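Local coordinates for protein 5-formaminoimidazole-4-carboxamide-1-(beta)-D-ribofuranosyl 5'-monophosphate synthetase (Methanocaldococcus jannaschii, PDB 2R7K) that joins formate to the purine intermediate AICAR at the expense of ATP, making FAICAR without folates in the biosynthesis of IMP, at residues I154-G159 / N195-E200; C295-C300 / V307-S312. One frame throughout, in Å; residues are numbered along the deposited sequence.

Contact 1: I154-G159 / N195-E200; sequences IVKFPG and NAHIEE. With ACP (phosphomethylphosphonic acid adenylate ester), chain E.
Lys156 and Glu199 rise from neighbouring antiparallel strands on the sheet face that meets the ATP analogue ACP, and their side chains slant across one another. The lysine, extended beyond CG, sets NZ 2.8 Å from Glu199 OE2, a salt bridge that meets this oxygen from above the carboxylate plane, 64° out of it. The same NZ donates to ACP O1A at 2.8 Å and to ACP N7 at 2.9 Å, so three acceptors grip one ammonium group, which links the alpha-phosphate to the adenine. Glu199 starts with CG wedged between its backbone N and carbonyl carbon (chi1 57°) and then runs straight, which brings OE2 to the amino group ACP N6 at 2.8 Å; Glu200 O also accepts from N6. With an alanine in place of Glu199, Lys156 would probably keep the phosphate but lose the carboxylate as a counter-charge, and N6 would be left with one fewer acceptor. Ile154 lies alongside Glu199, CG2 3.7 Å from Glu199 CG, and its CD1 packs over a face of the purine, 3.7 Å from ACP N9. On the other face Val155 and Ile198 point the same way, CG1 to CG1 at 4.0 Å. Beyond the paired residues, Ala196 CB meets Phe157 CE2 at 3.3 Å; Phe175 of helix 172-184 packs on Val155, Ala196 and Ile198. Backbone bonds in both directions join Ile154 to Glu199 and Lys156 to His197. A strand lysine reaching both the alpha-phosphate and adenine N7, with an apolar residue against the purine, is characteristic of the nucleotide site of ATP-grasp enzymes.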
loop_
_atom_site.group_PDB
_atom_site.type_symbol
_atom_site.label_atom_id
_atom_site.label_comp_id
_atom_site.label_asym_id
_atom_site.label_seq_id
_atom_site.Cartn_x
_atom_site.Cartn_y
_atom_site.Cartn_z
ATOM N N ILE A 154 -36.169 31.209 6.851
ATOM C CA ILE A 154 -35.029 31.416 7.723
ATOM C C ILE A 154 -34.537 32.838 7.481
ATOM O O ILE A 154 -34.580 33.333 6.350
ATOM C CB ILE A 154 -33.904 30.374 7.471
ATOM C CG1 ILE A 154 -32.738 30.598 8.435
ATOM C CG2 ILE A 154 -33.443 30.417 6.013
ATOM C CD1 ILE A 154 -31.714 29.475 8.443
ATOM N N VAL A 155 -34.095 33.510 8.537
ATOM C CA VAL A 155 -33.653 34.894 8.386
ATOM C C VAL A 155 -32.208 35.080 8.820
ATOM O O VAL A 155 -31.838 34.760 9.949
ATOM C CB VAL A 155 -34.566 35.905 9.142
ATOM C CG1 VAL A 155 -34.192 37.329 8.753
ATOM C CG2 VAL A 155 -36.029 35.647 8.816
ATOM N N LYS A 156 -31.404 35.619 7.910
ATOM C CA LYS A 156 -29.973 35.753 8.129
ATOM C C LYS A 156 -29.536 37.212 8.259
ATOM O O LYS A 156 -29.863 38.049 7.417
ATOM C CB LYS A 156 -29.210 35.069 6.993
ATOM C CG LYS A 156 -29.573 33.605 6.821
ATOM C CD LYS A 156 -29.038 33.039 5.522
ATOM C CE LYS A 156 -29.376 31.555 5.408
ATOM N NZ LYS A 156 -29.062 30.989 4.062
ATOM N N PHE A 157 -28.794 37.499 9.321
ATOM C CA PHE A 157 -28.216 38.817 9.524
ATOM C C PHE A 157 -26.696 38.700 9.581
ATOM O O PHE A 157 -26.164 37.899 10.354
ATOM C CB PHE A 157 -28.719 39.431 10.834
ATOM C CG PHE A 157 -30.187 39.226 11.086
ATOM C CD1 PHE A 157 -30.648 38.060 11.679
ATOM C CD2 PHE A 157 -31.105 40.206 10.749
ATOM C CE1 PHE A 157 -32.001 37.870 11.915
ATOM C CE2 PHE A 157 -32.458 40.026 10.985
ATOM C CZ PHE A 157 -32.905 38.856 11.568
ATOM N N PRO A 158 -25.987 39.479 8.748
ATOM C CA PRO A 158 -24.542 39.622 8.928
ATOM C C PRO A 158 -24.227 40.490 10.151
ATOM O O PRO A 158 -23.930 41.677 10.012
ATOM C CB PRO A 158 -24.087 40.323 7.634
ATOM C CG PRO A 158 -25.267 40.262 6.695
ATOM C CD PRO A 158 -26.472 40.233 7.581
ATOM N N GLY A 159 -24.302 39.896 11.341
ATOM C CA GLY A 159 -24.063 40.622 12.586
ATOM C C GLY A 159 -23.167 39.863 13.547
ATOM O O GLY A 159 -22.003 39.600 13.243
ATOM N N ASN A 195 -30.880 44.942 7.323
ATOM C CA ASN A 195 -30.060 44.107 6.447
ATOM C C ASN A 195 -30.618 42.686 6.318
ATOM O O ASN A 195 -30.202 41.922 5.444
ATOM C CB ASN A 195 -28.622 44.061 6.981
ATOM C CG ASN A 195 -27.613 43.610 5.933
ATOM O OD1 ASN A 195 -27.943 43.457 4.755
ATOM N ND2 ASN A 195 -26.368 43.410 6.361
ATOM N N ALA A 196 -31.564 42.348 7.190
ATOM C CA ALA A 196 -32.158 41.015 7.237
ATOM C C ALA A 196 -32.374 40.394 5.863
ATOM O O ALA A 196 -33.031 40.981 4.999
ATOM C CB ALA A 196 -33.474 41.051 7.995
ATOM N N HIS A 197 -31.802 39.209 5.660
ATOM C CA HIS A 197 -32.047 38.444 4.446
ATOM C C HIS A 197 -33.016 37.316 4.760
ATOM O O HIS A 197 -32.735 36.459 5.598
ATOM C CB HIS A 197 -30.743 37.887 3.865
ATOM C CG HIS A 197 -30.933 37.096 2.606
ATOM N ND1 HIS A 197 -30.844 35.720 2.570
ATOM C CD2 HIS A 197 -31.213 37.487 1.340
ATOM C CE1 HIS A 197 -31.056 35.299 1.336
ATOM N NE2 HIS A 197 -31.283 36.352 0.570
ATOM N N ILE A 198 -34.161 37.329 4.090
ATOM C CA ILE A 198 -35.211 36.356 4.346
ATOM C C ILE A 198 -35.325 35.414 3.173
ATOM O O ILE A 198 -35.491 35.855 2.037
ATOM C CB ILE A 198 -36.586 37.063 4.541
ATOM C CG1 ILE A 198 -36.470 38.212 5.550
ATOM C CG2 ILE A 198 -37.666 36.069 4.965
ATOM C CD1 ILE A 198 -37.703 39.094 5.614
ATOM N N GLU A 199 -35.243 34.113 3.437
ATOM C CA GLU A 199 -35.464 33.145 2.375
ATOM C C GLU A 199 -36.269 31.939 2.824
ATOM O O GLU A 199 -36.332 31.610 4.008
ATOM C CB GLU A 199 -34.135 32.692 1.740
ATOM C CG GLU A 199 -33.126 32.081 2.710
ATOM C CD GLU A 199 -31.902 31.510 1.998
ATOM O OE1 GLU A 199 -31.486 32.078 0.964
ATOM O OE2 GLU A 199 -31.356 30.489 2.472
ATOM N N GLU A 200 -36.882 31.282 1.854
ATOM C CA GLU A 200 -37.571 30.032 2.093
ATOM C C GLU A 200 -36.747 29.110 2.993
ATOM O O GLU A 200 -35.554 28.915 2.772
ATOM C CB GLU A 200 -37.836 29.361 0.754
ATOM C CG GLU A 200 -38.346 27.940 0.834
ATOM C CD GLU A 200 -38.541 27.341 -0.536
ATOM O OE1 GLU A 200 -38.032 27.927 -1.523
ATOM O OE2 GLU A 200 -39.209 26.289 -0.630
HETATM P PG ACP E . -20.811 30.161 7.869
HETATM O O1G ACP E . -20.655 30.929 9.162
HETATM O O2G ACP E . -20.026 30.750 6.718
HETATM O O3G ACP E . -20.642 28.666 8.029
HETATM P PB ACP E . -22.813 29.839 5.698
HETATM O O1B ACP E . -21.908 28.663 5.420
HETATM O O2B ACP E . -22.709 31.036 4.777
HETATM C C3B ACP E . -22.547 30.383 7.407
HETATM P PA ACP E . -25.638 30.084 6.001
HETATM O O1A ACP E . -26.378 30.422 4.734
HETATM O O2A ACP E . -25.319 31.140 7.028
HETATM O O3A ACP E . -24.313 29.266 5.575
HETATM O "O5'" ACP E . -26.472 28.945 6.752
HETATM C "C5'" ACP E . -26.146 28.592 8.088
HETATM C "C4'" ACP E . -26.895 27.305 8.356
HETATM O "O4'" ACP E . -28.303 27.563 8.370
HETATM C "C3'" ACP E . -26.684 26.293 7.241
HETATM O "O3'" ACP E . -25.525 25.473 7.450
HETATM C "C2'" ACP E . -27.968 25.492 7.274
HETATM O "O2'" ACP E . -27.844 24.454 8.245
HETATM C "C1'" ACP E . -29.017 26.502 7.736
HETATM N N9 ACP E . -29.699 27.065 6.553
HETATM C C8 ACP E . -29.189 28.031 5.763
HETATM N N7 ACP E . -30.039 28.331 4.753
HETATM C C5 ACP E . -31.124 27.547 4.897
HETATM C C6 ACP E . -32.404 27.369 4.181
HETATM N N6 ACP E . -32.692 28.095 3.075
HETATM N N1 ACP E . -33.266 26.446 4.657
HETATM C C2 ACP E . -32.991 25.713 5.757
HETATM N N3 ACP E . -31.848 25.827 6.460
HETATM C C4 ACP E . -30.891 26.707 6.081
#

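Contact 2: C295-C300 / V307-S312; sequences CLQSLC and VVFEMS. With ACP (phosphomethylphosphonic acid adenylate ester), chain E.
Val307 begins the pairing with Leu299: Val307 N gives a hydrogen bond to Leu299 O at 2.8 Å, and Leu299 N returns one to Val307 O. Val308 turns to the opposite face, where its side chain slants across that of Leu296, CG1 4.1 Å from Leu296 CD2; branched and apolar, both suit the packing against Met274 of helix 268-285. At Phe309 the pairing slips by one residue. Phe309 N bonds to Gln297 O at 3.0 Å, and Glu310 N reaches the same oxygen weakly, so two successive residues face Gln297 in a classic beta bulge. Phe309 holds CG between backbone N and carbonyl carbon (chi1 63°), laying one ring face over Gln297 O; Gln297 CB makes a CH-pi contact 4.2 Å from the ring centroid. The Leu299 side chain crosses that of Phe309 at about a right angle, its CD1 3.8 Å from Phe309 CD2. Phe309 CE1 touches the ribose, 3.6 Å from ACP C3'. Glu310 runs side by side with Gln297, amide and carboxylate planes 62° apart, its CG 3.3 Å from Gln297 OE1. Gln297, extended beyond CG, reaches past Glu310 CB, and its NE2 donates a hydrogen bond to ACP O1B, 3.3 Å away. Met311 sets CB beside Leu296 CD2, and Ser312 ends the pairing with two backbone bonds to Cys295, its OG bonded to Arg314 O. The Glu310 carboxylate stands close to Glu128 and the phosphate oxygens O1A and O2B of ACP, negative groups that a divalent cation would probably balance, consistent with the magnesium site predicted at Gln297 and Glu310.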
loop_
_atom_site.group_PDB
_atom_site.type_symbol
_atom_site.label_atom_id
_atom_site.label_comp_id
_atom_site.label_asym_id
_atom_site.label_seq_id
_atom_site.Cartn_x
_atom_site.Cartn_y
_atom_site.Cartn_z
ATOM N N CYS A 295 -17.455 24.220 -3.595
ATOM C CA CYS A 295 -18.468 23.498 -2.834
ATOM C C CYS A 295 -19.863 24.052 -3.096
ATOM O O CYS A 295 -20.065 25.268 -3.072
ATOM C CB CYS A 295 -18.142 23.605 -1.342
ATOM S SG CYS A 295 -19.287 22.763 -0.254
ATOM N N LEU A 296 -20.816 23.165 -3.372
ATOM C CA LEU A 296 -22.232 23.525 -3.315
ATOM C C LEU A 296 -22.814 23.019 -2.002
ATOM O O LEU A 296 -22.814 21.818 -1.742
ATOM C CB LEU A 296 -23.012 22.921 -4.479
ATOM C CG LEU A 296 -22.667 23.443 -5.873
ATOM C CD1 LEU A 296 -23.629 22.827 -6.866
ATOM C CD2 LEU A 296 -22.727 24.959 -5.919
ATOM N N GLN A 297 -23.303 23.933 -1.171
ATOM C CA GLN A 297 -23.932 23.565 0.093
ATOM C C GLN A 297 -25.435 23.486 -0.113
ATOM O O GLN A 297 -26.109 24.493 -0.312
ATOM C CB GLN A 297 -23.573 24.583 1.168
ATOM C CG GLN A 297 -22.079 24.699 1.383
ATOM C CD GLN A 297 -21.674 26.039 1.937
ATOM O OE1 GLN A 297 -20.968 26.809 1.278
ATOM N NE2 GLN A 297 -22.120 26.336 3.153
ATOM N N SER A 298 -25.962 22.276 -0.086
ATOM C CA SER A 298 -27.321 22.058 -0.530
ATOM C C SER A 298 -28.221 21.371 0.497
ATOM O O SER A 298 -27.762 20.857 1.519
ATOM C CB SER A 298 -27.313 21.270 -1.836
ATOM O OG SER A 298 -26.827 19.959 -1.622
ATOM N N LEU A 299 -29.517 21.405 0.220
ATOM C CA LEU A 299 -30.486 20.673 0.998
ATOM C C LEU A 299 -31.310 19.864 0.033
ATOM O O LEU A 299 -31.744 20.371 -0.995
ATOM C CB LEU A 299 -31.367 21.628 1.801
ATOM C CG LEU A 299 -30.642 22.336 2.942
ATOM C CD1 LEU A 299 -31.411 23.576 3.409
ATOM C CD2 LEU A 299 -30.375 21.362 4.091
ATOM N N CYS A 300 -31.497 18.590 0.342
ATOM C CA CYS A 300 -32.260 17.724 -0.534
ATOM C C CYS A 300 -33.700 17.624 -0.033
ATOM O O CYS A 300 -33.958 17.036 1.015
ATOM C CB CYS A 300 -31.619 16.333 -0.624
ATOM S SG CYS A 300 -32.396 15.272 -1.860
ATOM N N VAL A 307 -31.304 21.818 -3.301
ATOM C CA VAL A 307 -31.445 23.263 -3.289
ATOM C C VAL A 307 -30.203 23.877 -2.667
ATOM O O VAL A 307 -29.867 23.603 -1.514
ATOM C CB VAL A 307 -32.717 23.712 -2.513
ATOM C CG1 VAL A 307 -32.845 25.231 -2.508
ATOM C CG2 VAL A 307 -33.960 23.078 -3.117
ATOM N N VAL A 308 -29.525 24.714 -3.434
ATOM C CA VAL A 308 -28.265 25.302 -3.002
ATOM C C VAL A 308 -28.497 26.602 -2.245
ATOM O O VAL A 308 -28.918 27.602 -2.826
ATOM C CB VAL A 308 -27.354 25.590 -4.219
ATOM C CG1 VAL A 308 -26.000 26.101 -3.773
ATOM C CG2 VAL A 308 -27.227 24.351 -5.083
ATOM N N PHE A 309 -28.202 26.590 -0.950
ATOM C CA PHE A 309 -28.390 27.768 -0.125
ATOM C C PHE A 309 -27.090 28.523 0.056
ATOM O O PHE A 309 -27.073 29.623 0.612
ATOM C CB PHE A 309 -28.959 27.384 1.243
ATOM C CG PHE A 309 -28.049 26.504 2.068
ATOM C CD1 PHE A 309 -27.055 27.058 2.861
ATOM C CD2 PHE A 309 -28.223 25.124 2.083
ATOM C CE1 PHE A 309 -26.223 26.255 3.637
ATOM C CE2 PHE A 309 -27.398 24.313 2.858
ATOM C CZ PHE A 309 -26.398 24.883 3.634
ATOM N N GLU A 310 -25.998 27.923 -0.410
ATOM C CA GLU A 310 -24.681 28.520 -0.261
ATOM C C GLU A 310 -23.676 27.855 -1.213
ATOM O O GLU A 310 -23.915 26.760 -1.718
ATOM C CB GLU A 310 -24.222 28.401 1.197
ATOM C CG GLU A 310 -23.114 29.350 1.588
ATOM C CD GLU A 310 -23.475 30.802 1.334
ATOM O OE1 GLU A 310 -22.578 31.573 0.931
ATOM O OE2 GLU A 310 -24.652 31.172 1.533
ATOM N N MET A 311 -22.568 28.539 -1.470
ATOM C CA MET A 311 -21.491 27.990 -2.284
ATOM C C MET A 311 -20.179 28.648 -1.906
ATOM O O MET A 311 -20.164 29.742 -1.344
ATOM C CB MET A 311 -21.752 28.222 -3.771
ATOM C CG MET A 311 -21.642 29.680 -4.182
ATOM S SD MET A 311 -21.096 29.899 -5.887
ATOM C CE MET A 311 -19.329 29.679 -5.687
ATOM N N SER A 312 -19.075 27.970 -2.207
ATOM C CA SER A 312 -17.746 28.554 -2.046
ATOM C C SER A 312 -16.975 28.385 -3.353
ATOM O O SER A 312 -17.246 27.461 -4.125
ATOM C CB SER A 312 -16.993 27.893 -0.899
ATOM O OG SER A 312 -16.605 26.582 -1.266
HETATM P PG ACP E . -20.811 30.161 7.869
HETATM O O1G ACP E . -20.655 30.929 9.162
HETATM O O2G ACP E . -20.026 30.750 6.718
HETATM O O3G ACP E . -20.642 28.666 8.029
HETATM P PB ACP E . -22.813 29.839 5.698
HETATM O O1B ACP E . -21.908 28.663 5.420
HETATM O O2B ACP E . -22.709 31.036 4.777
HETATM C C3B ACP E . -22.547 30.383 7.407
HETATM P PA ACP E . -25.638 30.084 6.001
HETATM O O1A ACP E . -26.378 30.422 4.734
HETATM O O2A ACP E . -25.319 31.140 7.028
HETATM O O3A ACP E . -24.313 29.266 5.575
HETATM O "O5'" ACP E . -26.472 28.945 6.752
HETATM C "C5'" ACP E . -26.146 28.592 8.088
HETATM C "C4'" ACP E . -26.895 27.305 8.356
HETATM O "O4'" ACP E . -28.303 27.563 8.370
HETATM C "C3'" ACP E . -26.684 26.293 7.241
HETATM O "O3'" ACP E . -25.525 25.473 7.450
HETATM C "C2'" ACP E . -27.968 25.492 7.274
HETATM O "O2'" ACP E . -27.844 24.454 8.245
HETATM C "C1'" ACP E . -29.017 26.502 7.736
HETATM N N9 ACP E . -29.699 27.065 6.553
HETATM C C8 ACP E . -29.189 28.031 5.763
HETATM N N7 ACP E . -30.039 28.331 4.753
HETATM C C5 ACP E . -31.124 27.547 4.897
HETATM C C6 ACP E . -32.404 27.369 4.181
HETATM N N6 ACP E . -32.692 28.095 3.075
HETATM N N1 ACP E . -33.266 26.446 4.657
HETATM C C2 ACP E . -32.991 25.713 5.757
HETATM N N3 ACP E . -31.848 25.827 6.460
HETATM C C4 ACP E . -30.891 26.707 6.081
#

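Overall arrangement
Contact 1 closes before contact 2 opens along the chain, and both fall within the ATP-grasp range. The first joins the two central strands, 153-156 and 197-200, of a four-stranded antiparallel sheet; the second is the hairpin 292-300/306-312, with 306-312 the outermost strand, within this chain, of a separate five-stranded antiparallel sheet. Their centres lie 16 Å apart, yet they meet around ACP, where Glu199 OE2 packs 4.1 Å from Phe309 CB. The nucleotide is therefore held between two sheets: contact 1 serves the adenine and alpha-phosphate, while contact 2 extends from the adenine and ribose to the beta-phosphate. Arg238 of the second subunit also bonds ACP, bringing the assembly into the site.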